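Local coordinates for putative amino acid binding protein (Streptococcus mutans, PDB 4C0R) that probably captures glutathione, bound here as its oxidized disulfide, and passes it to the cystine ABC importer TcyBC for uptake into the cell, at residues A[5-10]-A[27-32]; A[11-16]-A[160-165]; A[166-171]-A[179-184]. All blocks are in the same frame, centred on the assembly; numbering follows the deposited sequence.

Interaction 1. Residues A[5-10]-A[27-32]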
loop_
_atom_site.group_PDB
_atom_site.type_symbol
_atom_site.label_atom_id
_atom_site.label_comp_id
_atom_site.label_asym_id
_atom_site.label_seq_id
_atom_site.Cartn_x
_atom_site.Cartn_y
_atom_site.Cartn_z
ATOM N N VAL A 5 8.799 20.200 -2.155
ATOM C CA VAL A 5 7.603 19.363 -2.021
ATOM C C VAL A 5 8.043 18.232 -1.113
ATOM O O VAL A 5 9.024 17.560 -1.426
ATOM C CB VAL A 5 7.182 18.744 -3.414
ATOM C CG1 VAL A 5 6.178 17.563 -3.277
ATOM C CG2 VAL A 5 6.633 19.811 -4.327
ATOM N N THR A 6 7.318 17.948 -0.029
ATOM C CA THR A 6 7.667 16.803 0.810
ATOM C C THR A 6 6.684 15.652 0.585
ATOM O O THR A 6 5.476 15.801 0.698
ATOM C CB THR A 6 7.705 17.170 2.280
ATOM O OG1 THR A 6 8.696 18.207 2.451
ATOM C CG2 THR A 6 8.104 15.999 3.136
ATOM N N LEU A 7 7.248 14.534 0.148
ATOM C CA LEU A 7 6.522 13.257 0.012
ATOM C C LEU A 7 6.712 12.458 1.294
ATOM O O LEU A 7 7.842 12.180 1.709
ATOM C CB LEU A 7 7.053 12.518 -1.229
ATOM C CG LEU A 7 6.368 11.175 -1.498
ATOM C CD1 LEU A 7 6.558 10.795 -2.965
ATOM C CD2 LEU A 7 6.866 10.032 -0.631
ATOM N N ALA A 8 5.593 12.140 1.936
ATOM C CA ALA A 8 5.610 11.352 3.180
ATOM C C ALA A 8 5.288 9.887 2.924
ATOM O O ALA A 8 4.410 9.558 2.129
ATOM C CB ALA A 8 4.633 11.926 4.188
ATOM N N THR A 9 6.074 9.003 3.574
ATOM C CA THR A 9 5.902 7.591 3.425
ATOM C C THR A 9 6.178 6.903 4.730
ATOM O O THR A 9 6.797 7.505 5.582
ATOM C CB THR A 9 6.823 7.072 2.303
ATOM O OG1 THR A 9 6.512 5.727 1.988
ATOM C CG2 THR A 9 8.278 7.175 2.704
ATOM N N VAL A 10 5.774 5.644 4.887
ATOM C CA VAL A 10 6.114 4.921 6.117
ATOM C C VAL A 10 7.443 4.199 5.927
ATOM O O VAL A 10 8.265 4.136 6.854
ATOM C CB VAL A 10 5.033 3.920 6.528
ATOM C CG1 VAL A 10 5.345 3.359 7.887
ATOM C CG2 VAL A 10 3.635 4.590 6.562
ATOM N N TYR A 27 8.829 0.892 -5.117
ATOM C CA TYR A 27 8.084 1.349 -6.271
ATOM C C TYR A 27 7.543 2.759 -6.040
ATOM O O TYR A 27 7.630 3.577 -6.933
ATOM C CB TYR A 27 6.946 0.369 -6.553
ATOM C CG TYR A 27 6.165 0.676 -7.831
ATOM C CD1 TYR A 27 6.712 0.470 -9.110
ATOM C CD2 TYR A 27 4.877 1.165 -7.771
ATOM C CE1 TYR A 27 5.960 0.710 -10.264
ATOM C CE2 TYR A 27 4.139 1.437 -8.896
ATOM C CZ TYR A 27 4.680 1.229 -10.158
ATOM O OH TYR A 27 3.955 1.435 -11.304
ATOM N N ASP A 28 6.855 3.015 -4.934
ATOM C CA ASP A 28 6.255 4.342 -4.783
ATOM C C ASP A 28 7.347 5.437 -4.898
ATOM O O ASP A 28 7.148 6.507 -5.498
ATOM C CB ASP A 28 5.572 4.498 -3.435
ATOM C CG ASP A 28 4.272 3.754 -3.297
ATOM O OD1 ASP A 28 3.519 3.695 -4.288
ATOM O OD2 ASP A 28 4.027 3.219 -2.209
ATOM N N ILE A 29 8.479 5.177 -4.254
ATOM C CA ILE A 29 9.554 6.140 -4.187
ATOM C C ILE A 29 10.223 6.330 -5.519
ATOM O O ILE A 29 10.499 7.477 -5.946
ATOM C CB ILE A 29 10.588 5.708 -3.111
ATOM C CG1 ILE A 29 9.932 5.538 -1.737
ATOM C CG2 ILE A 29 11.695 6.744 -3.057
ATOM C CD1 ILE A 29 9.199 6.743 -1.234
ATOM N N GLU A 30 10.498 5.226 -6.204
ATOM C CA GLU A 30 11.216 5.304 -7.447
ATOM C C GLU A 30 10.311 5.840 -8.569
ATOM O O GLU A 30 10.791 6.544 -9.492
ATOM C CB GLU A 30 11.809 3.943 -7.780
ATOM C CG GLU A 30 12.779 3.459 -6.753
ATOM C CD GLU A 30 14.068 4.287 -6.619
ATOM O OE1 GLU A 30 14.368 5.165 -7.452
ATOM O OE2 GLU A 30 14.825 4.062 -5.648
ATOM N N VAL A 31 9.010 5.535 -8.524
ATOM C CA VAL A 31 8.081 6.196 -9.418
ATOM C C VAL A 31 8.044 7.688 -9.216
ATOM O O VAL A 31 8.110 8.454 -10.163
ATOM C CB VAL A 31 6.657 5.581 -9.388
ATOM C CG1 VAL A 31 5.705 6.414 -10.225
ATOM C CG2 VAL A 31 6.700 4.093 -9.906
ATOM N N ALA A 32 7.927 8.117 -7.953
ATOM C CA ALA A 32 7.963 9.530 -7.672
ATOM C C ALA A 32 9.267 10.178 -8.197
ATOM O O ALA A 32 9.216 11.237 -8.823
ATOM C CB ALA A 32 7.799 9.759 -6.173
#

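Interaction 2. Residues A[11-16]-A[160-165]. With GDS (oxidized glutathione disulfide), chain C.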
loop_
_atom_site.group_PDB
_atom_site.type_symbol
_atom_site.label_atom_id
_atom_site.label_comp_id
_atom_site.label_asym_id
_atom_site.label_seq_id
_atom_site.Cartn_x
_atom_site.Cartn_y
_atom_site.Cartn_z
ATOM N N GLY A 11 7.693 3.616 4.759
ATOM C CA GLY A 11 8.971 2.998 4.507
ATOM C C GLY A 11 9.145 1.645 5.179
ATOM O O GLY A 11 10.295 1.156 5.303
ATOM N N THR A 12 8.024 0.985 5.509
ATOM C CA THR A 12 8.048 -0.364 6.065
ATOM C C THR A 12 7.170 -1.353 5.338
ATOM O O THR A 12 6.657 -2.328 5.929
ATOM C CB THR A 12 7.657 -0.368 7.541
ATOM O OG1 THR A 12 6.321 0.119 7.660
ATOM C CG2 THR A 12 8.651 0.547 8.330
ATOM N N THR A 13 6.978 -1.127 4.044
ATOM C CA THR A 13 6.096 -1.928 3.223
ATOM C C THR A 13 6.791 -2.372 1.929
ATOM O O THR A 13 6.485 -1.857 0.842
ATOM C CB THR A 13 4.783 -1.163 2.937
ATOM O OG1 THR A 13 4.275 -0.587 4.168
ATOM C CG2 THR A 13 3.717 -2.045 2.334
ATOM N N ASN A 14 7.704 -3.288 2.077
ATOM C CA ASN A 14 8.437 -3.806 0.929
ATOM C C ASN A 14 7.448 -4.509 0.013
ATOM O O ASN A 14 6.644 -5.274 0.499
ATOM C CB ASN A 14 9.485 -4.767 1.494
ATOM C CG ASN A 14 10.321 -5.485 0.495
ATOM O OD1 ASN A 14 10.367 -5.229 -0.696
ATOM N ND2 ASN A 14 11.016 -6.500 1.020
ATOM N N PRO A 15 7.484 -4.261 -1.311
ATOM C CA PRO A 15 8.448 -3.498 -2.103
ATOM C C PRO A 15 7.978 -2.132 -2.566
ATOM O O PRO A 15 8.572 -1.547 -3.438
ATOM C CB PRO A 15 8.632 -4.373 -3.309
ATOM C CG PRO A 15 7.246 -4.906 -3.542
ATOM C CD PRO A 15 6.659 -5.137 -2.182
ATOM N N PHE A 16 6.932 -1.590 -1.942
ATOM C CA PHE A 16 6.428 -0.278 -2.319
ATOM C C PHE A 16 7.245 0.847 -1.735
ATOM O O PHE A 16 7.519 1.841 -2.382
ATOM C CB PHE A 16 4.913 -0.109 -1.976
ATOM C CG PHE A 16 4.024 -0.749 -3.018
ATOM C CD1 PHE A 16 3.769 -2.135 -2.982
ATOM C CD2 PHE A 16 3.504 -0.019 -4.062
ATOM C CE1 PHE A 16 3.044 -2.695 -3.952
ATOM C CE2 PHE A 16 2.781 -0.609 -5.034
ATOM C CZ PHE A 16 2.555 -1.927 -4.991
ATOM N N LYS A 160 -3.288 -13.289 8.218
ATOM C CA LYS A 160 -3.138 -11.843 7.952
ATOM C C LYS A 160 -3.635 -11.569 6.529
ATOM O O LYS A 160 -3.215 -12.219 5.588
ATOM C CB LYS A 160 -1.674 -11.404 8.082
ATOM C CG LYS A 160 -1.386 -9.947 7.702
ATOM C CD LYS A 160 -2.096 -8.961 8.612
ATOM C CE LYS A 160 -1.759 -7.531 8.224
ATOM N NZ LYS A 160 -2.501 -6.544 9.033
ATOM N N ILE A 161 -4.519 -10.592 6.405
ATOM C CA ILE A 161 -4.992 -10.115 5.113
ATOM C C ILE A 161 -4.179 -8.883 4.675
ATOM O O ILE A 161 -3.999 -7.935 5.436
ATOM C CB ILE A 161 -6.476 -9.748 5.107
ATOM C CG1 ILE A 161 -7.316 -10.966 5.488
ATOM C CG2 ILE A 161 -6.898 -9.192 3.750
ATOM C CD1 ILE A 161 -8.769 -10.630 5.719
ATOM N N PHE A 162 -3.594 -8.953 3.491
ATOM C CA PHE A 162 -2.864 -7.808 2.958
ATOM C C PHE A 162 -2.769 -7.911 1.464
ATOM O O PHE A 162 -3.087 -8.961 0.882
ATOM C CB PHE A 162 -1.432 -7.757 3.555
ATOM C CG PHE A 162 -0.834 -6.346 3.478
ATOM C CD1 PHE A 162 -1.346 -5.327 4.290
ATOM C CD2 PHE A 162 0.121 -6.042 2.566
ATOM C CE1 PHE A 162 -0.871 -4.019 4.189
ATOM C CE2 PHE A 162 0.601 -4.712 2.460
ATOM C CZ PHE A 162 0.093 -3.710 3.303
ATOM N N GLU A 163 -2.283 -6.854 0.809
ATOM C CA GLU A 163 -2.003 -6.918 -0.641
ATOM C C GLU A 163 -1.000 -8.037 -0.987
ATOM O O GLU A 163 -0.047 -8.264 -0.273
ATOM C CB GLU A 163 -1.455 -5.576 -1.119
ATOM C CG GLU A 163 -2.498 -4.486 -1.334
ATOM C CD GLU A 163 -3.052 -3.798 -0.123
ATOM O OE1 GLU A 163 -2.499 -3.909 0.985
ATOM O OE2 GLU A 163 -4.062 -3.140 -0.336
ATOM N N LYS A 164 -1.254 -8.692 -2.119
ATOM C CA LYS A 164 -0.480 -9.801 -2.601
ATOM C C LYS A 164 0.982 -9.480 -2.825
ATOM O O LYS A 164 1.814 -10.272 -2.482
ATOM C CB LYS A 164 -1.081 -10.272 -3.932
ATOM C CG LYS A 164 -0.538 -11.583 -4.431
ATOM C CD LYS A 164 -1.477 -12.163 -5.476
ATOM C CE LYS A 164 -1.106 -13.617 -5.764
ATOM N NZ LYS A 164 -1.993 -14.156 -6.798
ATOM N N ILE A 165 1.292 -8.350 -3.449
ATOM C CA ILE A 165 2.664 -8.094 -3.840
ATOM C C ILE A 165 3.579 -8.061 -2.590
ATOM O O ILE A 165 4.625 -8.740 -2.544
ATOM C CB ILE A 165 2.771 -6.820 -4.662
ATOM C CG1 ILE A 165 2.083 -6.939 -6.029
ATOM C CG2 ILE A 165 4.267 -6.459 -4.865
ATOM C CD1 ILE A 165 1.869 -5.657 -6.750
HETATM C CD1 GDS C . 2.050 1.659 12.161
HETATM N N2 GDS C . 2.438 0.302 11.752
HETATM C CA2 GDS C . 3.452 0.237 10.764
HETATM C C2 GDS C . 4.878 0.302 11.181
HETATM O O2 GDS C . 5.761 0.676 10.380
HETATM C CB2 GDS C . 3.199 0.136 9.308
HETATM S SG2 GDS C . 1.482 -0.098 8.903
HETATM N N3 GDS C . 5.194 -0.081 12.542
HETATM C CA3 GDS C . 6.566 0.053 13.029
HETATM C C3 GDS C . 6.507 1.287 13.926
HETATM O OE3 GDS C . 7.186 1.349 14.999
HETATM O OE4 GDS C . 5.778 2.283 13.648
HETATM N N4 GDS C . 0.183 -1.802 6.468
HETATM C CA4 GDS C . 0.258 -3.079 7.136
HETATM C C4 GDS C . -1.054 -3.421 7.750
HETATM O OE5 GDS C . -2.134 -2.895 7.340
HETATM O OE6 GDS C . -1.047 -4.305 8.651
HETATM C C5 GDS C . 1.374 -1.263 5.890
HETATM O O5 GDS C . 2.422 -1.905 5.933
HETATM C CA5 GDS C . 1.215 0.091 5.361
HETATM N N5 GDS C . 0.010 0.440 4.729
HETATM C CB5 GDS C . 1.903 1.141 6.170
HETATM S SG5 GDS C . 0.948 1.435 7.684
HETATM C CA6 GDS C . -3.890 -0.428 2.212
HETATM C C6 GDS C . -4.455 0.949 2.518
HETATM O OE7 GDS C . -4.906 1.172 3.675
HETATM O OE8 GDS C . -4.459 1.853 1.648
HETATM N N6 GDS C . -3.657 -0.494 0.757
HETATM C CB6 GDS C . -2.653 -0.690 2.991
HETATM C CG6 GDS C . -1.744 0.559 2.949
HETATM C CD6 GDS C . -0.376 0.120 3.427
HETATM O O6 GDS C . 0.462 -0.488 2.745
#

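Interaction 3. Residues A[166-171]-A[179-184]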
loop_
_atom_site.group_PDB
_atom_site.type_symbol
_atom_site.label_atom_id
_atom_site.label_comp_id
_atom_site.label_asym_id
_atom_site.label_seq_id
_atom_site.Cartn_x
_atom_site.Cartn_y
_atom_site.Cartn_z
ATOM N N SER A 166 3.185 -7.350 -1.535
ATOM C CA SER A 166 3.995 -7.343 -0.333
ATOM C C SER A 166 3.976 -8.683 0.386
ATOM O O SER A 166 4.985 -9.134 0.871
ATOM C CB SER A 166 3.582 -6.248 0.649
ATOM O OG SER A 166 3.976 -4.980 0.187
ATOM N N ALA A 167 2.799 -9.314 0.447
ATOM C CA ALA A 167 2.726 -10.613 1.126
ATOM C C ALA A 167 3.713 -11.600 0.513
ATOM O O ALA A 167 4.466 -12.268 1.224
ATOM C CB ALA A 167 1.323 -11.165 1.078
ATOM N N GLU A 168 3.658 -11.728 -0.797
ATOM C CA GLU A 168 4.494 -12.682 -1.519
ATOM C C GLU A 168 5.963 -12.314 -1.389
ATOM O O GLU A 168 6.828 -13.174 -1.167
ATOM C CB GLU A 168 4.041 -12.824 -2.969
ATOM C CG GLU A 168 2.676 -13.495 -3.084
ATOM C CD GLU A 168 2.313 -13.876 -4.483
ATOM O OE1 GLU A 168 2.678 -13.163 -5.439
ATOM O OE2 GLU A 168 1.614 -14.900 -4.598
ATOM N N THR A 169 6.245 -11.025 -1.498
ATOM C CA THR A 169 7.625 -10.568 -1.422
ATOM C C THR A 169 8.258 -10.905 -0.081
ATOM O O THR A 169 9.365 -11.440 -0.016
ATOM C CB THR A 169 7.713 -9.039 -1.667
ATOM O OG1 THR A 169 7.303 -8.741 -3.014
ATOM C CG2 THR A 169 9.091 -8.533 -1.375
ATOM N N ILE A 170 7.547 -10.612 0.994
ATOM C CA ILE A 170 8.027 -10.852 2.362
ATOM C C ILE A 170 8.169 -12.340 2.639
ATOM O O ILE A 170 9.166 -12.760 3.173
ATOM C CB ILE A 170 7.098 -10.197 3.375
ATOM C CG1 ILE A 170 7.261 -8.695 3.320
ATOM C CG2 ILE A 170 7.439 -10.668 4.775
ATOM C CD1 ILE A 170 6.133 -7.934 4.003
ATOM N N ILE A 171 7.170 -13.143 2.259
ATOM C CA ILE A 171 7.254 -14.569 2.494
ATOM C C ILE A 171 8.450 -15.150 1.774
ATOM O O ILE A 171 9.112 -16.037 2.299
ATOM C CB ILE A 171 5.972 -15.280 2.008
ATOM C CG1 ILE A 171 4.805 -14.959 2.967
ATOM C CG2 ILE A 171 6.226 -16.784 1.812
ATOM C CD1 ILE A 171 3.467 -15.303 2.358
ATOM N N LEU A 179 4.180 -20.700 5.110
ATOM C CA LEU A 179 3.017 -19.854 4.815
ATOM C C LEU A 179 2.628 -19.960 3.369
ATOM O O LEU A 179 3.466 -20.237 2.488
ATOM C CB LEU A 179 3.299 -18.367 5.132
ATOM C CG LEU A 179 3.563 -18.002 6.601
ATOM C CD1 LEU A 179 3.831 -16.509 6.750
ATOM C CD2 LEU A 179 2.389 -18.451 7.459
ATOM N N LYS A 180 1.359 -19.710 3.108
ATOM C CA LYS A 180 0.875 -19.583 1.750
ATOM C C LYS A 180 -0.063 -18.380 1.658
ATOM O O LYS A 180 -0.465 -17.800 2.671
ATOM C CB LYS A 180 0.132 -20.834 1.337
ATOM C CG LYS A 180 -1.091 -21.106 2.167
ATOM C CD LYS A 180 -1.874 -22.265 1.606
ATOM C CE LYS A 180 -3.127 -22.481 2.416
ATOM N NZ LYS A 180 -3.941 -23.609 1.859
ATOM N N VAL A 181 -0.394 -18.015 0.429
ATOM C CA VAL A 181 -1.337 -16.975 0.162
ATOM C C VAL A 181 -2.537 -17.527 -0.604
ATOM O O VAL A 181 -2.419 -18.441 -1.429
ATOM C CB VAL A 181 -0.707 -15.725 -0.554
ATOM C CG1 VAL A 181 0.580 -15.273 0.139
ATOM C CG2 VAL A 181 -0.522 -15.919 -2.001
ATOM N N ILE A 182 -3.703 -17.010 -0.233
ATOM C CA ILE A 182 -4.968 -17.324 -0.847
ATOM C C ILE A 182 -5.539 -16.046 -1.443
ATOM O O ILE A 182 -5.770 -15.076 -0.721
ATOM C CB ILE A 182 -5.980 -17.908 0.191
ATOM C CG1 ILE A 182 -5.424 -19.221 0.769
ATOM C CG2 ILE A 182 -7.387 -18.089 -0.429
ATOM C CD1 ILE A 182 -6.197 -19.663 2.012
ATOM N N ASP A 183 -5.869 -16.060 -2.731
ATOM C CA ASP A 183 -6.484 -14.893 -3.369
ATOM C C ASP A 183 -7.878 -14.662 -2.857
ATOM O O ASP A 183 -8.673 -15.599 -2.721
ATOM C CB ASP A 183 -6.555 -15.039 -4.914
ATOM C CG ASP A 183 -5.212 -15.116 -5.546
ATOM O OD1 ASP A 183 -4.297 -14.323 -5.231
ATOM O OD2 ASP A 183 -5.049 -16.008 -6.399
ATOM N N LEU A 184 -8.191 -13.397 -2.604
ATOM C CA LEU A 184 -9.482 -12.948 -2.122
ATOM C C LEU A 184 -10.241 -12.177 -3.194
ATOM O O LEU A 184 -9.662 -11.632 -4.099
ATOM C CB LEU A 184 -9.319 -12.005 -0.911
ATOM C CG LEU A 184 -8.778 -12.686 0.336
ATOM C CD1 LEU A 184 -8.500 -11.652 1.411
ATOM C CD2 LEU A 184 -9.751 -13.723 0.865
#

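Interaction 1. Residues A[5-10]-A[27-32]
Beside the aliphatic meeting of Leu7 and Thr9 of the strand with Ile29 and Ala32 of the helix, one face of the Tyr27 ring is covered by Val31 from the next turn, whose CG2 stands 3.4 Å above the ring plane, over its centre. Leu220 and Leu228 of helix 219-228 pack against the Tyr27 side chain, and its OH is hydrogen-bonded to Thr86 O. The flat carboxylate of Asp28 is likewise engaged outside the two segments, its OD2 accepting a hydrogen bond from Asn69 N.

Across the contact, Leu7 divides its two methyls between two partners. Its CD1 presses on Ala32 CB at 3.6 Å, while CD2 lies 4.1 Å from Ile29 CD1. The Ile29 chain bends at its second torsion (chi2 -56°), which carries CD1 in toward the strand although the Ile29 CB itself does not point at the strand. There this one methyl also meets Thr9 CG2 at 4.1 Å, the two side chains crossing at about a right angle.

Strand 3-9 and helix 27-36 begin a beta-alpha-beta unit that ends in strand 42-48, which runs parallel to strand 3-9; a small antiparallel sheet is inserted between the first strand and the helix. Within the beta-alpha-beta unit, strand 5-9 and helix 27-32 run nearly antiparallel, at 167°, with their axes 10.5 Å apart at closest approach. Tyr46 of strand 42-48 touches both Leu7 and Ala32.

Thr9 serves two environments at once. Its OG1 is anti to the backbone N (chi1 -170°), and CG2, set between the backbone N and the carbonyl carbon, is the branch offered to Ile29. The buried hydroxyl is hydrogen-bonded first to Ser17 OG, with Ala67 O and Asn68 OD1 also within hydrogen-bonding geometry.

Interaction 2. Residues A[11-16]-A[160-165]
Pro15, preceded by a cis peptide bond, turns the loop against the first turn of a helix, its CA 7.6 Å from that of Ile165. Pro15 CG rests 3.6 Å from Ile165 CG2, the two side chains crossing at about a right angle. The same methyl lies 4.1 Å from Phe16 CE1, so the one CG2 methyl touches both rings. Further in, Thr13 CG2 lies oblique to the Phe162 ring, nearest CE2.

Next to this apolar packing the two segments grip oxidized glutathione disulfide from both sides of a cleft, the arrangement of a family 3 solute-binding protein. From the loop, where Thr12 and Thr13 form a classic beta bulge opposite Ser17, Thr12 OG1 donates to ligand O2 at 2.8 Å and Thr13 OG1 to O5 at 2.9 Å. From the strand, the Lys160 chain bends at chi2 (63°) and brings NZ 2.7 Å from carboxylate oxygen OE6. Glu163, at the N-cap position, receives ligand N6 on OE2 at 2.9 Å. Its other oxygen, OE1, sits 3.4 Å above the centre of the Phe162 ring, while ligand O6 approaches the edge of that ring, near its plane.

Lys160 NZ is steadied further by Gln148 OE1 and Gln113 O. Strand 160-163 is bonded along its backbone to strand 81-96, Pro15 and Phe16 to the start of helix 27-36, and Pro15 also touches Ser166 and Thr169 of helix 164-173.

Interaction 3. Residues A[166-171]-A[179-184]
Val181 and Ile171 carry most of this contact, which packs the helix of a beta-alpha-beta crossover on its second strand: strand 160-163 leads into helix 164-173 and the chain returns in strand 179-183, parallel to the first, with strand 81-96 between them. The segments run at 167° to each other, their axes 9.2 Å apart at closest approach. Ile171 reaches out from the helix with its terminal methyl, CD1 lying 3.6 Å from Val181 CG1 and 4.1 Å from Leu179 CB. Its CG1 is anti to the carbonyl carbon (chi1 -72°), and the chain then runs out extended, so that a single methyl bridges two strand residues on the same side of the sheet.

Leu179, third in buried surface, continues past this point to Ile149 and Val152 of helix 145-153. The shorter Ala167 adds CB on the Val181 CG1 side, while Val92 and Val94 of strand 81-96 also touch it.

Val181 turns its second branch to the exposed Glu168: CG2 lies 3.5 Å from Glu168 OE2, a carboxylate oxygen against a methyl.

Overall arrangement
Interactions 1 and 3 are alike in form, each an almost antiparallel helix-on-strand packing reaching the same mixed sheet, yet they lie on opposite sides of the chain's centre, 24 Å apart between centres. Interaction 1 is wholly buried; interaction 3 is partly buried and ends at the exposed Glu168. Interaction 2 lies between them near the middle of the chain and is different in character: its apolar packing continues into polar groups that hold the ligand. Segment 11-16 follows strand 3-9 closely and packs on helix 27-36 through Phe16 and Tyr27, so interactions 1 and 2 share a border. Interactions 2 and 3 share helix 164-173 and are joined by the hydrogen bond Asn14 O-Ser166 OG and the salt bridge Lys164-Asp183.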